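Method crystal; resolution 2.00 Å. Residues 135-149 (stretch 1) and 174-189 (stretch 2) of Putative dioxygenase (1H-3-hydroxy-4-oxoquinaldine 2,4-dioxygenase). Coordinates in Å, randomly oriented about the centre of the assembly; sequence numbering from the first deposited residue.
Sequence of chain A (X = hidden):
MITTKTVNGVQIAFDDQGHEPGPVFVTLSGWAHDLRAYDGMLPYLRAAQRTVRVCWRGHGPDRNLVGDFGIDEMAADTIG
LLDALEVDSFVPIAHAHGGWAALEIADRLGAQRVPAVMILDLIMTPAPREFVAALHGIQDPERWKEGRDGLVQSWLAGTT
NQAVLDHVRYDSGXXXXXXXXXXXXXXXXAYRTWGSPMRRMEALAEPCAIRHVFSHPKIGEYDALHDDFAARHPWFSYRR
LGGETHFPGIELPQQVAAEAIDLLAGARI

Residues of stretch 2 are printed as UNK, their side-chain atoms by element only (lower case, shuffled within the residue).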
# COMPACT_ATOMS: atom_id res chain seq x y z
N LEU A 135 -28.25 6.74 15.79
CA LEU A 135 -27.59 5.47 16.07
C LEU A 135 -28.47 4.28 15.70
O LEU A 135 -27.96 3.18 15.44
CB LEU A 135 -27.22 5.39 17.55
CG LEU A 135 -26.12 6.29 18.13
CD1 LEU A 135 -25.91 6.02 19.62
CD2 LEU A 135 -24.78 6.10 17.39
N HIS A 136 -29.79 4.47 15.71
CA HIS A 136 -30.73 3.44 15.28
C HIS A 136 -30.97 3.49 13.78
O HIS A 136 -31.10 2.45 13.13
CB HIS A 136 -32.05 3.59 16.05
CG HIS A 136 -31.92 3.32 17.52
ND1 HIS A 136 -32.80 3.82 18.45
CD2 HIS A 136 -31.01 2.60 18.21
CE1 HIS A 136 -32.44 3.41 19.66
NE2 HIS A 136 -31.36 2.67 19.54
N GLY A 137 -31.00 4.70 13.21
CA GLY A 137 -31.19 4.82 11.78
C GLY A 137 -30.10 4.14 10.98
O GLY A 137 -30.35 3.58 9.91
N ILE A 138 -28.85 4.18 11.47
CA ILE A 138 -27.77 3.51 10.76
C ILE A 138 -27.76 2.00 10.99
O ILE A 138 -27.02 1.29 10.31
CB ILE A 138 -26.39 4.09 11.10
CG1 ILE A 138 -26.08 3.91 12.59
CG2 ILE A 138 -26.32 5.54 10.63
CD1 ILE A 138 -24.89 4.74 13.08
N GLN A 139 -28.59 1.50 11.91
CA GLN A 139 -28.84 0.06 12.04
C GLN A 139 -30.00 -0.41 11.17
O GLN A 139 -30.38 -1.58 11.27
CB GLN A 139 -29.12 -0.31 13.49
CG GLN A 139 -28.00 0.02 14.44
CD GLN A 139 -28.42 -0.25 15.84
OE1 GLN A 139 -28.96 -1.32 16.13
NE2 GLN A 139 -28.22 0.73 16.71
N ASP A 140 -30.54 0.46 10.33
CA ASP A 140 -31.68 0.14 9.49
C ASP A 140 -31.19 -0.21 8.09
O ASP A 140 -30.66 0.67 7.39
CB ASP A 140 -32.65 1.33 9.44
CG ASP A 140 -33.89 1.05 8.57
OD1 ASP A 140 -33.93 0.02 7.86
OD2 ASP A 140 -34.84 1.86 8.60
N PRO A 141 -31.38 -1.45 7.62
CA PRO A 141 -30.83 -1.83 6.31
C PRO A 141 -31.29 -0.95 5.16
O PRO A 141 -30.55 -0.81 4.17
CB PRO A 141 -31.34 -3.27 6.14
CG PRO A 141 -31.54 -3.77 7.50
CD PRO A 141 -31.99 -2.60 8.31
N GLU A 142 -32.49 -0.35 5.25
CA GLU A 142 -33.04 0.45 4.16
C GLU A 142 -32.71 1.94 4.25
O GLU A 142 -32.89 2.65 3.27
CB GLU A 142 -34.56 0.27 4.08
CG GLU A 142 -35.00 -1.14 3.74
CD GLU A 142 -35.20 -2.01 4.97
OE1 GLU A 142 -35.81 -1.53 5.96
OE2 GLU A 142 -34.75 -3.18 4.96
N ARG A 143 -32.24 2.43 5.40
CA ARG A 143 -32.02 3.86 5.56
C ARG A 143 -30.67 4.20 6.20
O ARG A 143 -30.42 5.38 6.49
CB ARG A 143 -33.16 4.47 6.39
CG ARG A 143 -34.40 4.78 5.54
CD ARG A 143 -35.60 5.22 6.37
NE ARG A 143 -36.13 4.11 7.16
CZ ARG A 143 -36.91 3.14 6.69
NH1 ARG A 143 -37.27 3.12 5.41
NH2 ARG A 143 -37.32 2.17 7.50
N TRP A 144 -29.78 3.23 6.37
CA TRP A 144 -28.53 3.52 7.05
C TRP A 144 -27.74 4.62 6.33
O TRP A 144 -27.12 5.47 6.98
CB TRP A 144 -27.69 2.24 7.18
CG TRP A 144 -27.07 1.80 5.89
CD1 TRP A 144 -27.60 0.93 4.98
CD2 TRP A 144 -25.81 2.23 5.36
NE1 TRP A 144 -26.74 0.78 3.92
CE2 TRP A 144 -25.63 1.56 4.13
CE3 TRP A 144 -24.81 3.10 5.81
CZ2 TRP A 144 -24.49 1.75 3.33
CZ3 TRP A 144 -23.67 3.28 5.02
CH2 TRP A 144 -23.53 2.61 3.79
N LYS A 145 -27.78 4.65 5.00
CA LYS A 145 -27.11 5.72 4.27
C LYS A 145 -27.70 7.07 4.64
O LYS A 145 -26.97 8.07 4.73
CB LYS A 145 -27.21 5.49 2.76
CG LYS A 145 -26.53 4.24 2.26
CD LYS A 145 -26.70 4.07 0.75
CE LYS A 145 -26.10 2.73 0.28
NZ LYS A 145 -25.69 2.70 -1.18
N GLU A 146 -29.02 7.13 4.83
CA GLU A 146 -29.65 8.37 5.29
C GLU A 146 -29.06 8.80 6.62
O GLU A 146 -28.62 9.95 6.77
CB GLU A 146 -31.16 8.18 5.42
CG GLU A 146 -31.91 8.07 4.10
CD GLU A 146 -33.44 8.02 4.30
OE1 GLU A 146 -33.95 8.68 5.24
OE2 GLU A 146 -34.12 7.31 3.53
N GLY A 147 -29.03 7.90 7.60
CA GLY A 147 -28.44 8.23 8.88
C GLY A 147 -26.99 8.67 8.76
O GLY A 147 -26.55 9.57 9.48
N ARG A 148 -26.24 8.05 7.84
CA ARG A 148 -24.83 8.41 7.69
C ARG A 148 -24.66 9.82 7.14
O ARG A 148 -23.91 10.63 7.70
CB ARG A 148 -24.11 7.40 6.79
CG ARG A 148 -22.61 7.67 6.68
CD ARG A 148 -21.99 6.91 5.54
NE ARG A 148 -22.67 7.21 4.28
CZ ARG A 148 -22.34 6.69 3.10
NH1 ARG A 148 -21.33 5.84 2.99
NH2 ARG A 148 -23.04 7.05 2.04
N ASP A 149 -25.33 10.13 6.02
CA ASP A 149 -25.28 11.48 5.46
C ASP A 149 -25.71 12.52 6.50
O ASP A 149 -25.16 13.62 6.56
CB ASP A 149 -26.15 11.60 4.21
CG ASP A 149 -25.79 10.59 3.13
OD1 ASP A 149 -24.77 9.86 3.26
OD2 ASP A 149 -26.54 10.53 2.13
N UNK A 174 -15.37 2.19 1.29
CA UNK A 174 -15.28 0.75 1.50
C UNK A 174 -15.89 0.21 2.77
O UNK A 174 -15.55 -0.91 3.17
N UNK A 175 -16.77 0.96 3.42
CA UNK A 175 -17.54 0.48 4.54
C UNK A 175 -19.01 0.60 4.14
O UNK A 175 -19.36 1.35 3.24
c UNK A 175 -17.25 1.27 5.82
c UNK A 175 -14.35 -0.27 7.37
n UNK A 175 -15.57 -0.30 6.87
c UNK A 175 -14.86 1.76 6.71
n UNK A 175 -13.91 0.97 7.30
c UNK A 175 -15.92 0.96 6.44
N UNK A 176 -19.87 -0.17 4.80
CA UNK A 176 -21.28 -0.19 4.46
C UNK A 176 -22.15 -0.42 5.66
O UNK A 176 -21.81 -0.03 6.78
N UNK A 177 -23.28 -1.08 5.42
CA UNK A 177 -24.26 -1.27 6.47
C UNK A 177 -23.68 -2.04 7.64
O UNK A 177 -23.87 -1.65 8.80
c UNK A 177 -27.35 -4.18 8.37
c UNK A 177 -26.45 -2.43 7.00
c UNK A 177 -28.10 -1.93 8.68
c UNK A 177 -26.50 -3.76 7.37
c UNK A 177 -25.51 -1.97 5.92
c UNK A 177 -28.16 -3.26 9.03
c UNK A 177 -27.23 -1.51 7.67
N UNK A 178 -22.92 -3.11 7.37
CA UNK A 178 -22.37 -3.90 8.47
C UNK A 178 -21.62 -3.04 9.51
O UNK A 178 -21.82 -3.18 10.72
c UNK A 178 -20.65 -5.70 9.00
c UNK A 178 -21.45 -4.99 7.91
o UNK A 178 -19.45 -5.37 9.21
o UNK A 178 -21.21 -6.60 9.65
N UNK A 179 -20.72 -2.19 9.05
CA UNK A 179 -19.88 -1.48 10.01
C UNK A 179 -20.63 -0.30 10.62
O UNK A 179 -20.47 -0.01 11.80
c UNK A 179 -18.58 -0.99 9.36
c UNK A 179 -17.49 -0.57 10.40
c UNK A 179 -15.84 -2.80 10.43
s UNK A 179 -16.97 -1.84 11.48
N UNK A 180 -21.44 0.39 9.81
CA UNK A 180 -22.24 1.50 10.33
C UNK A 180 -23.30 1.02 11.31
O UNK A 180 -23.54 1.67 12.34
n UNK A 180 -20.23 4.03 7.32
c UNK A 180 -21.45 6.49 10.36
c UNK A 180 -20.43 6.98 9.52
c UNK A 180 -21.04 2.94 7.53
c UNK A 180 -19.95 6.24 8.48
c UNK A 180 -20.51 4.98 8.27
c UNK A 180 -21.53 4.46 9.09
c UNK A 180 -22.00 5.25 10.16
c UNK A 180 -21.86 3.17 8.60
c UNK A 180 -22.85 2.25 9.17
N UNK A 181 -23.97 -0.10 11.02
CA UNK A 181 -24.88 -0.69 12.01
C UNK A 181 -24.13 -1.04 13.28
O UNK A 181 -24.61 -0.75 14.39
c UNK A 181 -25.60 -1.92 11.42
N UNK A 182 -22.94 -1.62 13.17
CA UNK A 182 -22.21 -2.02 14.38
C UNK A 182 -21.81 -0.81 15.22
O UNK A 182 -21.86 -0.86 16.45
c UNK A 182 -20.02 -3.13 15.19
c UNK A 182 -19.45 -5.54 12.84
n UNK A 182 -20.06 -6.65 12.42
c UNK A 182 -20.96 -2.83 14.01
n UNK A 182 -18.86 -4.72 11.96
n UNK A 182 -19.47 -5.26 14.14
c UNK A 182 -18.90 -4.07 14.77
N UNK A 183 -21.38 0.27 14.56
CA UNK A 183 -21.08 1.51 15.26
C UNK A 183 -22.29 1.98 16.05
O UNK A 183 -22.18 2.32 17.24
c UNK A 183 -20.66 2.58 14.26
N UNK A 184 -23.46 1.98 15.41
CA UNK A 184 -24.71 2.34 16.07
C UNK A 184 -24.90 1.58 17.35
O UNK A 184 -25.09 2.18 18.40
N UNK A 185 -24.86 0.25 17.26
CA UNK A 185 -24.99 -0.62 18.41
C UNK A 185 -24.01 -0.27 19.51
O UNK A 185 -24.38 -0.17 20.69
c UNK A 185 -24.74 -2.07 18.00
n UNK A 185 -23.32 -5.43 14.87
n UNK A 185 -25.21 -4.38 14.16
c UNK A 185 -25.98 -3.74 16.76
c UNK A 185 -24.43 -4.77 15.15
n UNK A 185 -24.76 -4.48 16.40
c UNK A 185 -25.90 -2.97 18.02
N UNK A 186 -22.72 -0.20 19.15
CA UNK A 186 -21.67 -0.13 20.16
C UNK A 186 -21.74 1.21 20.88
O UNK A 186 -21.66 1.27 22.11
c UNK A 186 -20.17 -1.83 19.07
c UNK A 186 -20.29 -0.37 19.52
c UNK A 186 -19.18 -0.08 20.51
N UNK A 187 -21.88 2.30 20.12
CA UNK A 187 -22.04 3.63 20.71
C UNK A 187 -23.32 3.69 21.55
O UNK A 187 -23.30 4.03 22.74
c UNK A 187 -22.21 6.08 20.21
c UNK A 187 -20.71 5.57 17.58
c UNK A 187 -20.71 4.66 18.81
c UNK A 187 -22.03 4.70 19.61
N UNK A 188 -24.46 3.33 20.94
CA UNK A 188 -25.71 3.34 21.69
C UNK A 188 -25.55 2.59 23.01
O UNK A 188 -25.93 3.09 24.07
c UNK A 188 -26.83 2.74 20.83
o UNK A 188 -29.00 1.92 21.34
o UNK A 188 -28.55 3.97 21.96
c UNK A 188 -28.21 2.88 21.44
N UNK A 189 -24.90 1.43 22.97
CA UNK A 189 -24.76 0.63 24.18
C UNK A 189 -23.83 1.29 25.19
O UNK A 189 -24.03 1.17 26.41
c UNK A 189 -23.13 -2.87 24.73
c UNK A 189 -24.05 -1.70 25.05
c UNK A 189 -24.26 -0.77 23.85
o UNK A 189 -22.70 -3.57 25.68
o UNK A 189 -22.85 -3.10 23.53
O HOH W 1 -28.75 0.09 19.73

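Position 174 has no side-chain atoms and a positive phi of 75°, which favours glycine; it is Gly174. At 175 one carbon leads to a five-membered ring of three carbons and two nitrogens, the imidazole of His175, whose end leads away from stretch 1. Position 176, again without side-chain atoms, is Gly176; its CA lies 3.7 Å from Trp144 CH2, and it caps the N-terminus of the helix that follows.

Position 177 carries one carbon and a six-carbon ring, so it is Phe177. Its CB sits over the Trp144 five-membered ring, 3.8 Å from the centroid, while Pro141 CA lies over a face of its own ring. Position 178 has two carbons, the second bearing two oxygens: Asp178, directed away. The unbranched chain of two carbons, sulfur and carbon at 179 is Met179, out of reach of stretch 1.

At 180 one carbon precedes fused five- and six-membered rings holding eight carbons and one nitrogen. This is Trp180; Arg148 CG packs over its six-membered ring, 3.6 Å from the centroid, and Ile138 CD1 approaches the ring edge. A single carbon at 181 gives Ala181, with CA 3.4 Å from Ile138 O. Three carbons, a nitrogen and a carbon carrying two more nitrogens make 182 Arg182, which turns back to form a salt bridge with Asp178 (NH1 to OD2, 2.9 Å). Position 183, one carbon, is Ala183.

Position 184 has no side chain and is Gly184. An ideal CB would clash with Leu135 O at 2.3 Å; its absence lets CA approach that oxygen to 3.4 Å. Position 185 repeats the guanidinium pattern, Arg185, beside Gln139. Three carbons forked at the first identify 186 as Val186, facing away. Four carbons, forked at the first with one two-carbon arm, make 187 Ile187, whose CG2 meets Leu135 CD1 at 3.7 Å. At 188, two carbons end in two oxygens, one of them near the His136 ring: Asp188. Three carbons with two terminal oxygens make 189 Glu189, clear of the contact.

The contact buries 796 Å². Its aromatic end joins Trp144, Phe177 and Trp180, with the two tryptophans nearly parallel but slid apart. Farther along, the backbones close in at Gly184 and Ala181, where CA-H...O contacts, Gly184 CA to Leu135 O and Ala181 CA to Ile138 O, accompany packing by the side chains of Ile138 and Gln139. The polar end is fixed by the sole direct hydrogen bond between the stretches, His136 NE2 to Asp188 OD2 at 3.1 Å, and a water bridges Gln139 NE2 (3.1 Å) and Asp188 OD2 (2.5 Å).

Stretch 2 174-189: GHGFDMWARAGRVIDE
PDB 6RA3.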